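Tartronic semialdehyde reductase (Salmonella typhimurium, PDB 1YB4) catalyses the NAD(P)H-dependent reduction of 2-hydroxy-3-oxopropanoate (tartronate semialdehyde) to (R)-glycerate. Local coordinates at residues P231-A236 and L277-M282. Sequence-based numbering, arbitrary orientation.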
loop_
_atom_site.group_PDB
_atom_site.type_symbol
_atom_site.label_atom_id
_atom_site.label_comp_id
_atom_site.label_asym_id
_atom_site.label_seq_id
_atom_site.Cartn_x
_atom_site.Cartn_y
_atom_site.Cartn_z
ATOM N N PRO A 231 1.440 24.039 14.392
ATOM C CA PRO A 231 0.805 23.006 15.207
ATOM C C PRO A 231 -0.610 23.263 15.718
ATOM O O PRO A 231 -0.986 24.371 16.120
ATOM C CB PRO A 231 1.804 22.806 16.335
ATOM C CG PRO A 231 3.100 22.937 15.608
ATOM C CD PRO A 231 2.868 24.161 14.729
ATOM N N GLY A 232 -1.383 22.189 15.668
ATOM C CA GLY A 232 -2.750 22.163 16.135
ATOM C C GLY A 232 -2.747 20.745 16.664
ATOM O O GLY A 232 -3.346 20.436 17.693
ATOM N N PHE A 233 -2.031 19.892 15.931
ATOM C CA PHE A 233 -1.851 18.484 16.258
ATOM C C PHE A 233 -0.602 18.000 15.502
ATOM O O PHE A 233 -0.643 17.790 14.280
ATOM C CB PHE A 233 -3.077 17.663 15.843
ATOM C CG PHE A 233 -3.108 16.292 16.455
ATOM C CD1 PHE A 233 -3.372 16.133 17.808
ATOM C CD2 PHE A 233 -2.782 15.175 15.705
ATOM C CE1 PHE A 233 -3.310 14.890 18.402
ATOM C CE2 PHE A 233 -2.717 13.924 16.292
ATOM C CZ PHE A 233 -2.977 13.781 17.645
ATOM N N LYS A 234 0.502 17.840 16.232
ATOM C CA LYS A 234 1.773 17.421 15.631
ATOM C C LYS A 234 1.736 16.059 14.939
ATOM O O LYS A 234 1.060 15.127 15.383
ATOM C CB LYS A 234 2.908 17.389 16.680
ATOM C CG LYS A 234 3.213 18.693 17.432
ATOM C CD LYS A 234 4.371 18.478 18.419
ATOM C CE LYS A 234 4.493 19.584 19.480
ATOM N NZ LYS A 234 4.582 20.960 18.910
ATOM N N ILE A 235 2.484 15.955 13.849
ATOM C CA ILE A 235 2.581 14.713 13.109
ATOM C C ILE A 235 3.169 13.671 14.046
ATOM O O ILE A 235 2.701 12.538 14.093
ATOM C CB ILE A 235 3.457 14.902 11.853
ATOM C CG1 ILE A 235 2.665 15.719 10.825
ATOM C CG2 ILE A 235 3.894 13.553 11.286
ATOM C CD1 ILE A 235 3.376 15.968 9.501
ATOM N N ALA A 236 4.174 14.060 14.823
ATOM C CA ALA A 236 4.779 13.121 15.773
ATOM C C ALA A 236 3.711 12.506 16.683
ATOM O O ALA A 236 3.801 11.347 17.079
ATOM C CB ALA A 236 5.826 13.818 16.612
ATOM N N LEU A 277 5.033 19.720 12.776
ATOM C CA LEU A 277 4.010 20.515 12.122
ATOM C C LEU A 277 2.634 19.890 12.302
ATOM O O LEU A 277 2.505 18.776 12.821
ATOM C CB LEU A 277 4.343 20.638 10.640
ATOM C CG LEU A 277 5.792 21.072 10.383
ATOM C CD1 LEU A 277 6.160 20.800 8.938
ATOM C CD2 LEU A 277 5.963 22.547 10.723
ATOM N N ASP A 278 1.611 20.636 11.893
ATOM C CA ASP A 278 0.226 20.192 11.967
ATOM C C ASP A 278 0.072 18.997 11.027
ATOM O O ASP A 278 0.608 19.014 9.923
ATOM C CB ASP A 278 -0.698 21.316 11.517
ATOM C CG ASP A 278 -2.149 20.940 11.622
ATOM O OD1 ASP A 278 -2.623 20.747 12.759
ATOM O OD2 ASP A 278 -2.821 20.831 10.571
ATOM N N HIS A 279 -0.662 17.966 11.442
ATOM C CA HIS A 279 -0.790 16.802 10.580
ATOM C C HIS A 279 -1.357 17.109 9.199
ATOM O O HIS A 279 -1.442 16.219 8.340
ATOM C CB HIS A 279 -1.589 15.686 11.265
ATOM C CG HIS A 279 -2.902 16.122 11.833
ATOM N ND1 HIS A 279 -3.720 15.266 12.539
ATOM C CD2 HIS A 279 -3.563 17.299 11.761
ATOM C CE1 HIS A 279 -4.831 15.894 12.873
ATOM N NE2 HIS A 279 -4.763 17.131 12.413
ATOM N N SER A 280 -1.732 18.367 8.972
ATOM C CA SER A 280 -2.233 18.765 7.665
ATOM C C SER A 280 -0.989 18.858 6.780
ATOM O O SER A 280 -1.072 18.894 5.553
ATOM C CB SER A 280 -2.949 20.122 7.742
ATOM O OG SER A 280 -2.092 21.129 8.255
ATOM N N ALA A 281 0.170 18.877 7.427
ATOM C CA ALA A 281 1.448 18.931 6.735
ATOM C C ALA A 281 1.684 17.646 5.929
ATOM O O ALA A 281 2.656 17.523 5.174
ATOM C CB ALA A 281 2.555 19.127 7.740
HETATM N N MSE A 282 0.789 16.688 6.124
HETATM C CA MSE A 282 0.824 15.416 5.424
HETATM C C MSE A 282 1.009 15.641 3.936
HETATM O O MSE A 282 1.767 14.931 3.285
HETATM C CB MSE A 282 -0.501 14.675 5.659
HETATM C CG MSE A 282 -0.808 13.534 4.700
HETATM SE SE MSE A 282 0.311 11.996 4.998
HETATM C CE MSE A 282 1.393 12.118 3.448
#
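Phe-233 and His-279 meet through both backbone and side chain. The amide N of His-279 gives a hydrogen bond to Phe-233 O (2.8 Å), and Ile-235 N gives another to Leu-277 O (3.0 Å); together they make a single beta bridge centred on Lys-234 and Asp-278. Lys-234 is the N-cap residue, and its CA lies 3.2 Å from the same Leu-277 O in a C-H...O contact. Phe-233 CB sits over the centre of the His-279 imidazole face in a CH-pi contact, 3.9 Å from the ring centroid. With CG anti to the backbone N (chi1 -165°), the phenyl group lies beside its own carbonyl carbon and meets the imidazole obliquely, the planes at 51° and CD2 3.3 Å from His-279 ND1. That nitrogen is hydrogen-bonded to His-238 ND1. Further along, Ile-235 lays CG1 against His-279 CA and brings CD1 to 3.7 Å from Ala-281 CB. Asp-278 accepts a weak hydrogen bond from Phe-233 N on OD1, whereas OD2 forms a salt bridge with Arg-223 of helix 215-225. Helix 167-195 carries the predicted active-site residue Lys-172, whose side chain is about 6 Å from that of Phe-233. The contact thus joins the start of helix 235-251 to the loop before helix 283-290 in the all-helical C-terminal region, where Ile-235 also packs on Phe-266 and Cys-269 of helix 257-271, while Phe-233 and His-279 pack on helix 167-195.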